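Local coordinates for protein sialidase B (Streptococcus pneumoniae serotype 4, PDB 4XJW) that removes terminal sialic acid from oligosaccharides, glycoproteins and glycolipids by cleaving alpha-(2->3)-, alpha-(2->6)- and alpha-(2->8)-glycosidic linkages, at residues A[211-216]-A[620-625]; A[290-295]-A[299-304]; A[209-212]-A[218-221]. The protein carries 1 engineered substitution. All coordinates share one frame; numbering follows the deposited sequence.

Contact 1: residues A[211-216]-A[620-625]; sequences LYTLSS and ELPNHH. With OPX ((1s,3R,4S)-1-[(cyclohexylamino)methyl]-3,4-dihydroxycyclopentanesulfonic acid), chain B.
One wall of the pocket that holds the inhibitor OPX is formed where T213, at the end of strand 205-213, meets E620, the last residue of strand 616-620, and P622 in the turn that follows. The T213 hydroxyl, OG1, donates to the backbone O of E620 (2.7 Å). It comes from above the carbonyl plane rather than within it, at a C=O...OG1 angle of 136°. OG1 is also hydrogen-bonded to OG1 of T619. The first torsion of T213 (chi1 -58°) sets OG1 beside the backbone N and turns CG2 onto the proline ring, 3.9 Å from P622 CG. The backbone N of T213 points to the ligand instead and donates to its hydroxyl OAD at 3.0 Å. The cyclohexyl ring of OPX lies against the 620-625 segment, with CAH 3.4 Å from E620 O and CAF near the extended E620 side chain. E620 OE2 has two partners: H624 ND1, which donates at 2.7 Å with OE2 close to the imidazole plane, and S561 OG. L621 to H624 form a type I turn. The inhibitor sits where the blade of strand 205-213 joins that of strand 616-620, in the six-bladed beta-propeller typical of sialidases.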
ATOM      1  N   LEU A 211      -9.253   6.472  -2.924  1.00  7.67           N
ATOM      2  CA  LEU A 211     -10.684   6.221  -3.151  1.00  5.93           C
ATOM      3  C   LEU A 211     -11.335   7.526  -3.554  1.00  9.54           C
ATOM      4  O   LEU A 211     -10.950   8.579  -3.083  1.00 10.88           O
ATOM      5  CB  LEU A 211     -11.350   5.722  -1.861  1.00  8.68           C
ATOM      6  CG  LEU A 211     -11.067   4.315  -1.344  1.00  5.80           C
ATOM      7  CD1 LEU A 211     -11.669   4.123   0.050  1.00  9.95           C
ATOM      8  CD2 LEU A 211     -11.587   3.268  -2.316  1.00 11.35           C
ATOM      9  N   TYR A 212     -12.346   7.457  -4.410  1.00  7.92           N
ATOM     10  CA  TYR A 212     -13.056   8.649  -4.838  1.00  7.13           C
ATOM     11  C   TYR A 212     -14.443   8.232  -5.296  1.00  6.89           C
ATOM     12  O   TYR A 212     -14.595   7.253  -6.038  1.00  9.77           O
ATOM     13  CB  TYR A 212     -12.320   9.304  -6.007  1.00  7.67           C
ATOM     14  CG  TYR A 212     -12.767  10.715  -6.335  1.00  9.64           C
ATOM     15  CD1 TYR A 212     -13.930  10.953  -7.064  1.00  8.90           C
ATOM     16  CD2 TYR A 212     -12.019  11.802  -5.930  1.00 11.18           C
ATOM     17  CE1 TYR A 212     -14.329  12.247  -7.375  1.00 10.22           C
ATOM     18  CE2 TYR A 212     -12.403  13.094  -6.235  1.00 11.34           C
ATOM     19  CZ  TYR A 212     -13.552  13.311  -6.959  1.00 10.02           C
ATOM     20  OH  TYR A 212     -13.917  14.606  -7.249  1.00 11.78           O
ATOM     21  N   THR A 213     -15.452   8.975  -4.860  1.00  6.01           N
ATOM     22  CA  THR A 213     -16.836   8.643  -5.198  1.00  6.82           C
ATOM     23  C   THR A 213     -17.274   9.506  -6.372  1.00  7.69           C
ATOM     24  O   THR A 213     -17.318  10.734  -6.275  1.00  7.86           O
ATOM     25  CB  THR A 213     -17.753   8.870  -3.999  1.00  8.65           C
ATOM     26  OG1 THR A 213     -17.291   8.068  -2.906  1.00 10.31           O
ATOM     27  CG2 THR A 213     -19.197   8.494  -4.333  1.00 10.79           C
ATOM     28  N   LEU A 214     -17.584   8.840  -7.483  1.00  7.81           N
ATOM     29  CA  LEU A 214     -17.996   9.514  -8.714  1.00  8.21           C
ATOM     30  C   LEU A 214     -19.468   9.910  -8.660  1.00 10.27           C
ATOM     31  O   LEU A 214     -20.245   9.391  -7.841  1.00  9.46           O
ATOM     32  CB  LEU A 214     -17.720   8.626  -9.940  1.00  9.83           C
ATOM     33  CG  LEU A 214     -16.265   8.150 -10.064  1.00  9.56           C
ATOM     34  CD1 LEU A 214     -16.138   7.230 -11.282  1.00 12.06           C
ATOM     35  CD2 LEU A 214     -15.329   9.339 -10.192  1.00 13.78           C
ATOM     36  N   SER A 215     -19.838  10.850  -9.525  1.00 10.56           N
ATOM     37  CA  SER A 215     -21.214  11.359  -9.552  1.00 10.33           C
ATOM     38  C   SER A 215     -22.249  10.276  -9.878  1.00  9.93           C
ATOM     39  O   SER A 215     -23.411  10.349  -9.440  1.00  9.51           O
ATOM     40  CB  SER A 215     -21.325  12.534 -10.519  1.00 11.62           C
ATOM     41  OG  SER A 215     -21.155  12.139 -11.867  1.00 15.22           O
ATOM     42  N   SER A 216     -21.840   9.268 -10.638  1.00 11.17           N
ATOM     43  CA  SER A 216     -22.750   8.176 -10.974  1.00 10.90           C
ATOM     44  C   SER A 216     -23.000   7.261  -9.778  1.00 10.92           C
ATOM     45  O   SER A 216     -23.882   6.406  -9.822  1.00  9.79           O
ATOM     46  CB  SER A 216     -22.177   7.343 -12.114  1.00 12.76           C
ATOM     47  OG  SER A 216     -21.024   6.652 -11.638  1.00 11.80           O
ATOM     48  N   GLU A 620     -16.795   8.983   1.298  1.00  9.12           N
ATOM     49  CA  GLU A 620     -18.196   8.747   1.597  1.00 11.76           C
ATOM     50  C   GLU A 620     -18.800   7.996   0.434  1.00  9.47           C
ATOM     51  O   GLU A 620     -18.763   8.456  -0.710  1.00 11.31           O
ATOM     52  CB  GLU A 620     -18.937  10.066   1.830  1.00 11.06           C
ATOM     53  CG  GLU A 620     -20.402   9.866   2.202  1.00 10.52           C
ATOM     54  CD  GLU A 620     -21.118  11.162   2.501  1.00 14.03           C
ATOM     55  OE1 GLU A 620     -20.481  12.236   2.456  1.00 11.71           O
ATOM     56  OE2 GLU A 620     -22.345  11.104   2.761  1.00 15.62           O
ATOM     57  N   LEU A 621     -19.321   6.814   0.734  1.00  8.96           N
ATOM     58  CA  LEU A 621     -20.023   6.010  -0.255  1.00  9.36           C
ATOM     59  C   LEU A 621     -21.376   6.665  -0.524  1.00 10.05           C
ATOM     60  O   LEU A 621     -21.877   7.450   0.305  1.00 11.78           O
ATOM     61  CB  LEU A 621     -20.170   4.571   0.247  1.00  9.47           C
ATOM     62  CG  LEU A 621     -18.819   3.989   0.689  1.00 11.33           C
ATOM     63  CD1 LEU A 621     -18.984   2.689   1.439  1.00 13.86           C
ATOM     64  CD2 LEU A 621     -17.888   3.807  -0.501  1.00 10.76           C
ATOM     65  N   PRO A 622     -21.964   6.385  -1.695  1.00  9.36           N
ATOM     66  CA  PRO A 622     -23.240   7.030  -2.021  1.00 10.51           C
ATOM     67  C   PRO A 622     -24.352   6.739  -1.019  1.00 12.01           C
ATOM     68  O   PRO A 622     -25.296   7.527  -0.940  1.00 14.79           O
ATOM     69  CB  PRO A 622     -23.595   6.429  -3.383  1.00 12.71           C
ATOM     70  CG  PRO A 622     -22.281   6.066  -3.984  1.00 13.27           C
ATOM     71  CD  PRO A 622     -21.439   5.593  -2.824  1.00 10.28           C
ATOM     72  N   ASN A 623     -24.247   5.650  -0.269  1.00 10.34           N
ATOM     73  CA  ASN A 623     -25.239   5.335   0.755  1.00 10.51           C
ATOM     74  C   ASN A 623     -24.948   5.972   2.113  1.00 11.47           C
ATOM     75  O   ASN A 623     -25.584   5.636   3.111  1.00 15.29           O
ATOM     76  CB  ASN A 623     -25.386   3.823   0.898  1.00 10.37           C
ATOM     77  CG  ASN A 623     -24.110   3.155   1.361  1.00 12.33           C
ATOM     78  OD1 ASN A 623     -23.115   3.831   1.635  1.00 11.84           O
ATOM     79  ND2 ASN A 623     -24.127   1.826   1.450  1.00 13.33           N
ATOM     80  N   HIS A 624     -23.953   6.860   2.131  1.00 10.25           N
ATOM     81  CA  HIS A 624     -23.526   7.610   3.321  1.00 10.23           C
ATOM     82  C   HIS A 624     -22.742   6.795   4.340  1.00 12.01           C
ATOM     83  O   HIS A 624     -22.448   7.288   5.428  1.00 12.63           O
ATOM     84  CB  HIS A 624     -24.699   8.347   3.985  1.00 12.36           C
ATOM     85  CG  HIS A 624     -25.469   9.211   3.036  1.00  8.96           C
ATOM     86  ND1 HIS A 624     -24.875  10.219   2.305  1.00 10.85           N
ATOM     87  CD2 HIS A 624     -26.775   9.214   2.689  1.00 13.80           C
ATOM     88  CE1 HIS A 624     -25.784  10.803   1.546  1.00 11.56           C
ATOM     89  NE2 HIS A 624     -26.950  10.220   1.767  1.00 11.84           N
ATOM     90  N   HIS A 625     -22.412   5.555   3.998  1.00  9.89           N
ATOM     91  CA  HIS A 625     -21.356   4.854   4.734  1.00 11.58           C
ATOM     92  C   HIS A 625     -20.017   5.474   4.384  1.00 10.59           C
ATOM     93  O   HIS A 625     -19.920   6.302   3.466  1.00  9.70           O
ATOM     94  CB  HIS A 625     -21.309   3.374   4.373  1.00 10.05           C
ATOM     95  CG  HIS A 625     -22.505   2.603   4.824  1.00 12.17           C
ATOM     96  ND1 HIS A 625     -22.411   1.312   5.303  1.00 13.29           N
ATOM     97  CD2 HIS A 625     -23.821   2.914   4.829  1.00 14.42           C
ATOM     98  CE1 HIS A 625     -23.619   0.870   5.602  1.00 18.43           C
ATOM     99  NE2 HIS A 625     -24.493   1.830   5.338  1.00 15.33           N
TER
HETATM  100  CAF OPX B 701     -22.572  11.195  -1.107  1.00 14.11           C
HETATM  101  CAG OPX B 701     -22.929  12.348  -1.999  1.00 17.63           C
HETATM  102  CAH OPX B 701     -21.348  10.504  -1.617  1.00 15.56           C
HETATM  103  CAI OPX B 701     -21.780  13.304  -2.124  1.00 15.51           C
HETATM  104  CAJ OPX B 701     -20.184  11.439  -1.768  1.00 12.73           C
HETATM  105  CAK OPX B 701     -18.327  13.122  -3.451  1.00 14.04           C
HETATM  106  CAL OPX B 701     -16.331  13.877  -2.040  1.00 12.40           C
HETATM  107  CAM OPX B 701     -15.945  13.222  -4.314  1.00  9.10           C
HETATM  108  CAO OPX B 701     -14.908  13.502  -2.240  1.00 10.15           C
HETATM  109  CAP OPX B 701     -14.924  12.585  -3.386  1.00  9.14           C
HETATM  110  CAQ OPX B 701     -20.550  12.620  -2.634  1.00 15.30           C
HETATM  111  CAR OPX B 701     -16.967  13.882  -3.399  1.00 10.63           C
HETATM  112  NAN OPX B 701     -19.465  13.615  -2.659  1.00 14.40           N
HETATM  113  OAA OPX B 701     -18.243  16.175  -2.995  1.00 19.20           O
HETATM  114  OAB OPX B 701     -15.945  16.305  -3.774  1.00 14.73           O
HETATM  115  OAC OPX B 701     -14.368  12.919  -1.106  1.00 12.87           O
HETATM  116  OAD OPX B 701     -15.351  11.328  -3.055  1.00 11.23           O
HETATM  117  OAE OPX B 701     -17.668  15.605  -5.293  1.00 14.53           O
HETATM  118  SAS OPX B 701     -17.224  15.586  -3.894  1.00 14.65           S

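Contact 2: residues A[290-295]-A[299-304]; sequences SSIVED and GKTILL
G299 leads into the return strand, giving its N to D295 O in a weak, bent bond, and its positive phi (82°) suits a residue without a side chain. Its O accepts from a water that also donates to E294 OE2 (2.7 Å) and receives the T301 hydroxyl, joining three groups; E294 OE1 accepts from S215 N. K300 O takes D295 N at 2.8 Å, almost straight on. Strand pairing begins at T301, opposite E294 in a non-hydrogen-bonded pair; chi1 of -56° puts OG1 beside the backbone N and CG2 anti to it, and this methyl reaches I292 CG2 at 3.8 Å. Strands 286-294 and 301-308 form an antiparallel hairpin of the sialidase beta-propeller; on its other side strand 286-294 pairs in parallel with strand 451-459. I302 and V293 exchange two bonds, I302 N to V293 O being 2.8 Å and nearly linear (177°), while their side chains stand side by side, V293 CG1 4.0 Å from I302 CB. L303 turns to the face of I292 and T301, its CD1 4.0 Å from I292 CG1. L304 closes the segment: its N donates to S291 O (2.8 Å), and S291 N returns a bond to L304 O.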
ATOM      1  N   SER A 290      -0.428   8.225  -6.792  1.00  9.51           N
ATOM      2  CA  SER A 290      -1.503   8.664  -7.667  1.00  8.50           C
ATOM      3  C   SER A 290      -2.579   9.450  -6.938  1.00  9.51           C
ATOM      4  O   SER A 290      -2.717   9.361  -5.707  1.00  8.93           O
ATOM      5  CB  SER A 290      -2.127   7.478  -8.413  1.00  9.29           C
ATOM      6  OG  SER A 290      -2.792   6.589  -7.529  1.00  9.78           O
ATOM      7  N   SER A 291      -3.365  10.188  -7.717  1.00  9.57           N
ATOM      8  CA  SER A 291      -4.434  11.029  -7.180  1.00 10.32           C
ATOM      9  C   SER A 291      -5.551  11.137  -8.216  1.00  8.87           C
ATOM     10  O   SER A 291      -5.272  11.233  -9.420  1.00 10.68           O
ATOM     11  CB  SER A 291      -3.900  12.423  -6.827  1.00 13.25           C
ATOM     12  OG  SER A 291      -4.808  13.085  -5.971  1.00 15.92           O
ATOM     13  N   ILE A 292      -6.805  11.136  -7.751  1.00  9.14           N
ATOM     14  CA  ILE A 292      -7.978  11.110  -8.635  1.00 10.20           C
ATOM     15  C   ILE A 292      -8.927  12.285  -8.385  1.00 10.42           C
ATOM     16  O   ILE A 292      -9.121  12.697  -7.242  1.00  9.60           O
ATOM     17  CB  ILE A 292      -8.777   9.808  -8.441  1.00  9.91           C
ATOM     18  CG1 ILE A 292      -7.994   8.612  -8.964  1.00 14.28           C
ATOM     19  CG2 ILE A 292     -10.115   9.869  -9.180  1.00 14.06           C
ATOM     20  CD1 ILE A 292      -8.620   7.282  -8.545  1.00 14.82           C
ATOM     21  N   VAL A 293      -9.526  12.812  -9.453  1.00 10.21           N
ATOM     22  CA  VAL A 293     -10.621  13.760  -9.317  1.00  9.12           C
ATOM     23  C   VAL A 293     -11.595  13.537 -10.463  1.00  9.69           C
ATOM     24  O   VAL A 293     -11.230  12.970 -11.499  1.00 12.31           O
ATOM     25  CB  VAL A 293     -10.084  15.212  -9.328  1.00 10.72           C
ATOM     26  CG1 VAL A 293      -9.781  15.637 -10.753  1.00 10.37           C
ATOM     27  CG2 VAL A 293     -11.100  16.159  -8.708  1.00 12.72           C
ATOM     28  N   GLU A 294     -12.848  13.932 -10.269  1.00  8.71           N
ATOM     29  CA  GLU A 294     -13.808  13.897 -11.374  1.00 12.15           C
ATOM     30  C   GLU A 294     -14.111  15.312 -11.819  1.00 11.37           C
ATOM     31  O   GLU A 294     -14.299  16.201 -10.984  1.00 12.01           O
ATOM     32  CB  GLU A 294     -15.089  13.160 -10.991  1.00 12.29           C
ATOM     33  CG  GLU A 294     -16.080  13.025 -12.161  1.00 16.99           C
ATOM     34  CD  GLU A 294     -17.210  12.057 -11.860  1.00 15.93           C
ATOM     35  OE1 GLU A 294     -17.881  12.247 -10.828  1.00 16.51           O
ATOM     36  OE2 GLU A 294     -17.411  11.103 -12.646  1.00 17.49           O
ATOM     37  N   ASP A 295     -14.155  15.519 -13.134  1.00 11.44           N
ATOM     38  CA  ASP A 295     -14.429  16.832 -13.709  1.00 12.45           C
ATOM     39  C   ASP A 295     -15.887  16.962 -14.119  1.00 15.53           C
ATOM     40  O   ASP A 295     -16.388  16.155 -14.898  1.00 16.79           O
ATOM     41  CB  ASP A 295     -13.516  17.078 -14.911  1.00 13.80           C
ATOM     42  CG  ASP A 295     -13.858  18.355 -15.650  1.00 16.51           C
ATOM     43  OD1 ASP A 295     -14.148  19.372 -14.982  1.00 20.19           O
ATOM     44  OD2 ASP A 295     -13.815  18.333 -16.894  1.00 17.82           O
ATOM     45  N   GLY A 299     -17.013  15.706 -17.665  1.00 18.82           N
ATOM     46  CA  GLY A 299     -17.479  14.436 -17.121  1.00 17.33           C
ATOM     47  C   GLY A 299     -16.373  13.401 -16.980  1.00 15.99           C
ATOM     48  O   GLY A 299     -16.636  12.293 -16.508  1.00 17.01           O
ATOM     49  N   LYS A 300     -15.150  13.753 -17.393  1.00 15.00           N
ATOM     50  CA  LYS A 300     -14.024  12.826 -17.351  1.00 14.20           C
ATOM     51  C   LYS A 300     -13.513  12.616 -15.924  1.00 12.09           C
ATOM     52  O   LYS A 300     -13.636  13.480 -15.056  1.00 13.03           O
ATOM     53  CB  LYS A 300     -12.864  13.315 -18.229  1.00 16.79           C
ATOM     54  CG  LYS A 300     -13.159  13.350 -19.728  1.00 22.63           C
ATOM     55  CD  LYS A 300     -11.925  13.778 -20.512  1.00 27.48           C
ATOM     56  CE  LYS A 300     -12.222  13.887 -22.005  1.00 34.00           C
ATOM     57  NZ  LYS A 300     -11.054  14.411 -22.768  1.00 38.57           N
ATOM     58  N   THR A 301     -12.959  11.438 -15.680  1.00 11.43           N
ATOM     59  CA  THR A 301     -12.218  11.204 -14.454  1.00 10.12           C
ATOM     60  C   THR A 301     -10.771  11.473 -14.804  1.00 11.57           C
ATOM     61  O   THR A 301     -10.299  11.073 -15.874  1.00 11.09           O
ATOM     62  CB  THR A 301     -12.378   9.751 -13.969  1.00 13.09           C
ATOM     63  OG1 THR A 301     -13.768   9.453 -13.815  1.00 16.75           O
ATOM     64  CG2 THR A 301     -11.680   9.546 -12.641  1.00 13.49           C
ATOM     65  N   ILE A 302     -10.073  12.170 -13.915  1.00  9.24           N
ATOM     66  CA  ILE A 302      -8.691  12.550 -14.155  1.00  9.25           C
ATOM     67  C   ILE A 302      -7.775  11.963 -13.085  1.00 10.54           C
ATOM     68  O   ILE A 302      -8.033  12.102 -11.891  1.00 11.90           O
ATOM     69  CB  ILE A 302      -8.560  14.071 -14.218  1.00 10.44           C
ATOM     70  CG1 ILE A 302      -9.396  14.609 -15.383  1.00 16.89           C
ATOM     71  CG2 ILE A 302      -7.102  14.478 -14.320  1.00 14.57           C
ATOM     72  CD1 ILE A 302      -9.434  16.119 -15.465  1.00 18.56           C
ATOM     73  N   LEU A 303      -6.710  11.294 -13.515  1.00 10.41           N
ATOM     74  CA  LEU A 303      -5.758  10.700 -12.578  1.00  8.75           C
ATOM     75  C   LEU A 303      -4.363  11.248 -12.829  1.00 11.02           C
ATOM     76  O   LEU A 303      -3.892  11.280 -13.970  1.00 10.41           O
ATOM     77  CB  LEU A 303      -5.794   9.160 -12.682  1.00 10.80           C
ATOM     78  CG  LEU A 303      -4.869   8.317 -11.783  1.00 10.02           C
ATOM     79  CD1 LEU A 303      -5.476   6.947 -11.522  1.00 11.80           C
ATOM     80  CD2 LEU A 303      -3.497   8.125 -12.411  1.00 11.60           C
ATOM     81  N   LEU A 304      -3.716  11.698 -11.762  1.00 10.94           N
ATOM     82  CA  LEU A 304      -2.335  12.150 -11.853  1.00 10.44           C
ATOM     83  C   LEU A 304      -1.417  11.172 -11.109  1.00  8.41           C
ATOM     84  O   LEU A 304      -1.854  10.480 -10.191  1.00  9.70           O
ATOM     85  CB  LEU A 304      -2.179  13.573 -11.292  1.00 11.85           C
ATOM     86  CG  LEU A 304      -2.409  14.748 -12.246  1.00 12.44           C
ATOM     87  CD1 LEU A 304      -3.795  14.722 -12.857  1.00 18.70           C
ATOM     88  CD2 LEU A 304      -2.168  16.063 -11.516  1.00 14.25           C
TER
HETATM   89  O   HOH W   1     -15.934  10.392 -14.784  1.00 18.29           O
HETATM   90  O   HOH W   2     -19.306  12.135 -15.171  1.00 29.84           O

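Contact 3: residues A[209-212]-A[218-221]; sequences PTLY and RVLS. With OPX ((1s,3R,4S)-1-[(cyclohexylamino)methyl]-3,4-dihydroxycyclopentanesulfonic acid), chain B.
Y212 and L220 form an antiparallel hydrogen-bonded pair in the hairpin of strands 205-213 and 219-226, which begins a four-stranded propeller blade. The two bonds differ in straightness: L220 N reaches Y212 O at 2.8 Å and 176°, whereas Y212 N meets L220 O in its carbonyl plane with a bent N-H (137°). Next along, a side chain adds to the backbone pairing, which itself continues between T210 and S222: S221 OG donates to T210 O at 2.8 Å, closely in line with that carbonyl. CB of the same serine packs 3.8 Å from L211 CD2, and this leucine methyl also lies, more loosely, near V219 CG1.

The end of the tyrosine side chain leads away from the partner strand, although its CB lies on the same face of the sheet as that of L220. CG stands anti to the backbone N (chi1 -166°), and the saturated cyclopentane of OPX lies over one ring face, its CAP 3.7 Å above the ring centre and its CAM 3.6 Å from Y212 CZ. The contact is apolar packing of ligand carbons over the flat of the aromatic ring. I292 and V293 of strand 286-294 touch this ring as well, and Y212 OH is weakly bonded to E294 N.

Further out, Q456 NE2 is bonded to L211 O and its OE1 to OPX, so a single amide touches both strand and inhibitor. At the turn end, R218 forms salt bridges from NE to D245 OD1 and from NH1 to E431 OE2, while its backbone N is bonded to S216 OG.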
ATOM      1  N   PRO A 209      -2.929   3.680  -1.424  1.00  7.34           N
ATOM      2  CA  PRO A 209      -4.310   3.544  -1.907  1.00  9.01           C
ATOM      3  C   PRO A 209      -5.012   4.885  -2.032  1.00  9.51           C
ATOM      4  O   PRO A 209      -4.717   5.830  -1.283  1.00  9.54           O
ATOM      5  CB  PRO A 209      -4.982   2.758  -0.785  1.00  9.97           C
ATOM      6  CG  PRO A 209      -4.191   3.122   0.453  1.00  8.87           C
ATOM      7  CD  PRO A 209      -2.777   3.234  -0.026  1.00  9.69           C
ATOM      8  N   THR A 210      -5.969   4.953  -2.955  1.00  7.62           N
ATOM      9  CA  THR A 210      -6.860   6.105  -3.093  1.00  7.26           C
ATOM     10  C   THR A 210      -8.297   5.599  -3.242  1.00  8.18           C
ATOM     11  O   THR A 210      -8.524   4.436  -3.604  1.00  8.79           O
ATOM     12  CB  THR A 210      -6.503   7.020  -4.288  1.00  7.97           C
ATOM     13  OG1 THR A 210      -7.035   6.466  -5.497  1.00 11.39           O
ATOM     14  CG2 THR A 210      -4.974   7.208  -4.420  1.00 12.12           C
ATOM     15  N   LEU A 211      -9.253   6.472  -2.924  1.00  7.67           N
ATOM     16  CA  LEU A 211     -10.684   6.221  -3.151  1.00  5.93           C
ATOM     17  C   LEU A 211     -11.335   7.526  -3.554  1.00  9.54           C
ATOM     18  O   LEU A 211     -10.950   8.579  -3.083  1.00 10.88           O
ATOM     19  CB  LEU A 211     -11.350   5.722  -1.861  1.00  8.68           C
ATOM     20  CG  LEU A 211     -11.067   4.315  -1.344  1.00  5.80           C
ATOM     21  CD1 LEU A 211     -11.669   4.123   0.050  1.00  9.95           C
ATOM     22  CD2 LEU A 211     -11.587   3.268  -2.316  1.00 11.35           C
ATOM     23  N   TYR A 212     -12.346   7.457  -4.410  1.00  7.92           N
ATOM     24  CA  TYR A 212     -13.056   8.649  -4.838  1.00  7.13           C
ATOM     25  C   TYR A 212     -14.443   8.232  -5.296  1.00  6.89           C
ATOM     26  O   TYR A 212     -14.595   7.253  -6.038  1.00  9.77           O
ATOM     27  CB  TYR A 212     -12.320   9.304  -6.007  1.00  7.67           C
ATOM     28  CG  TYR A 212     -12.767  10.715  -6.335  1.00  9.64           C
ATOM     29  CD1 TYR A 212     -13.930  10.953  -7.064  1.00  8.90           C
ATOM     30  CD2 TYR A 212     -12.019  11.802  -5.930  1.00 11.18           C
ATOM     31  CE1 TYR A 212     -14.329  12.247  -7.375  1.00 10.22           C
ATOM     32  CE2 TYR A 212     -12.403  13.094  -6.235  1.00 11.34           C
ATOM     33  CZ  TYR A 212     -13.552  13.311  -6.959  1.00 10.02           C
ATOM     34  OH  TYR A 212     -13.917  14.606  -7.249  1.00 11.78           O
ATOM     35  N   ARG A 218     -20.549   5.275  -8.755  1.00  7.90           N
ATOM     36  CA  ARG A 218     -19.391   4.387  -8.857  1.00  8.45           C
ATOM     37  C   ARG A 218     -18.275   4.898  -7.948  1.00 10.19           C
ATOM     38  O   ARG A 218     -18.004   6.090  -7.901  1.00 10.50           O
ATOM     39  CB  ARG A 218     -18.905   4.282 -10.304  1.00  9.73           C
ATOM     40  CG  ARG A 218     -17.602   3.497 -10.463  1.00  9.68           C
ATOM     41  CD  ARG A 218     -17.281   3.257 -11.939  1.00  9.91           C
ATOM     42  NE  ARG A 218     -18.193   2.288 -12.543  1.00 10.05           N
ATOM     43  CZ  ARG A 218     -18.131   1.892 -13.809  1.00 14.22           C
ATOM     44  NH1 ARG A 218     -17.201   2.379 -14.622  1.00 12.70           N
ATOM     45  NH2 ARG A 218     -19.004   1.002 -14.265  1.00 14.77           N
ATOM     46  N   VAL A 219     -17.662   3.990  -7.204  1.00  8.55           N
ATOM     47  CA  VAL A 219     -16.534   4.342  -6.346  1.00  7.97           C
ATOM     48  C   VAL A 219     -15.277   3.810  -7.024  1.00  9.60           C
ATOM     49  O   VAL A 219     -15.219   2.633  -7.390  1.00  9.12           O
ATOM     50  CB  VAL A 219     -16.688   3.729  -4.941  1.00  8.41           C
ATOM     51  CG1 VAL A 219     -15.495   4.108  -4.065  1.00  8.82           C
ATOM     52  CG2 VAL A 219     -17.983   4.210  -4.296  1.00 10.76           C
ATOM     53  N   LEU A 220     -14.289   4.682  -7.211  1.00  7.46           N
ATOM     54  CA  LEU A 220     -13.061   4.349  -7.933  1.00  7.06           C
ATOM     55  C   LEU A 220     -11.896   4.310  -6.951  1.00  8.38           C
ATOM     56  O   LEU A 220     -11.840   5.103  -5.998  1.00 10.54           O
ATOM     57  CB  LEU A 220     -12.781   5.397  -9.012  1.00  9.53           C
ATOM     58  CG  LEU A 220     -11.599   5.195  -9.969  1.00  8.04           C
ATOM     59  CD1 LEU A 220     -11.802   3.916 -10.765  1.00 10.23           C
ATOM     60  CD2 LEU A 220     -11.429   6.400 -10.902  1.00 11.45           C
ATOM     61  N   SER A 221     -10.983   3.368  -7.164  1.00  8.32           N
ATOM     62  CA  SER A 221      -9.764   3.285  -6.353  1.00  7.98           C
ATOM     63  C   SER A 221      -8.561   3.183  -7.259  1.00  6.66           C
ATOM     64  O   SER A 221      -8.583   2.470  -8.252  1.00  8.71           O
ATOM     65  CB  SER A 221      -9.823   2.063  -5.422  1.00  9.06           C
ATOM     66  OG  SER A 221      -8.586   1.851  -4.730  1.00 10.40           O
TER
HETATM   67  CAF OPX B 701     -22.572  11.195  -1.107  1.00 14.11           C
HETATM   68  CAG OPX B 701     -22.929  12.348  -1.999  1.00 17.63           C
HETATM   69  CAH OPX B 701     -21.348  10.504  -1.617  1.00 15.56           C
HETATM   70  CAI OPX B 701     -21.780  13.304  -2.124  1.00 15.51           C
HETATM   71  CAJ OPX B 701     -20.184  11.439  -1.768  1.00 12.73           C
HETATM   72  CAK OPX B 701     -18.327  13.122  -3.451  1.00 14.04           C
HETATM   73  CAL OPX B 701     -16.331  13.877  -2.040  1.00 12.40           C
HETATM   74  CAM OPX B 701     -15.945  13.222  -4.314  1.00  9.10           C
HETATM   75  CAO OPX B 701     -14.908  13.502  -2.240  1.00 10.15           C
HETATM   76  CAP OPX B 701     -14.924  12.585  -3.386  1.00  9.14           C
HETATM   77  CAQ OPX B 701     -20.550  12.620  -2.634  1.00 15.30           C
HETATM   78  CAR OPX B 701     -16.967  13.882  -3.399  1.00 10.63           C
HETATM   79  NAN OPX B 701     -19.465  13.615  -2.659  1.00 14.40           N
HETATM   80  OAA OPX B 701     -18.243  16.175  -2.995  1.00 19.20           O
HETATM   81  OAB OPX B 701     -15.945  16.305  -3.774  1.00 14.73           O
HETATM   82  OAC OPX B 701     -14.368  12.919  -1.106  1.00 12.87           O
HETATM   83  OAD OPX B 701     -15.351  11.328  -3.055  1.00 11.23           O
HETATM   84  OAE OPX B 701     -17.668  15.605  -5.293  1.00 14.53           O
HETATM   85  SAS OPX B 701     -17.224  15.586  -3.894  1.00 14.65           S

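Contacts 1 and 3 share L211 and Y212 of strand 205-213: contact 3 pairs that strand with its neighbour inside one sheet, and contact 1 joins its end to a turn more than 400 residues along the chain. Between them they present the inhibitor with an aromatic face, a backbone N-H and a turn. Contact 2 belongs to another sheet, about 10 Å from contact 3, centre to centre, and reaches contact 1 through E294 OE1, 2.7 Å from S215 N. All three are mostly buried. Contact 2, burying the most surface, has only backbone bonds directly between its segments, contact 3 backbone bonds plus one serine hydroxyl, and contact 1, ending in partly exposed residues, a single threonine hydroxyl.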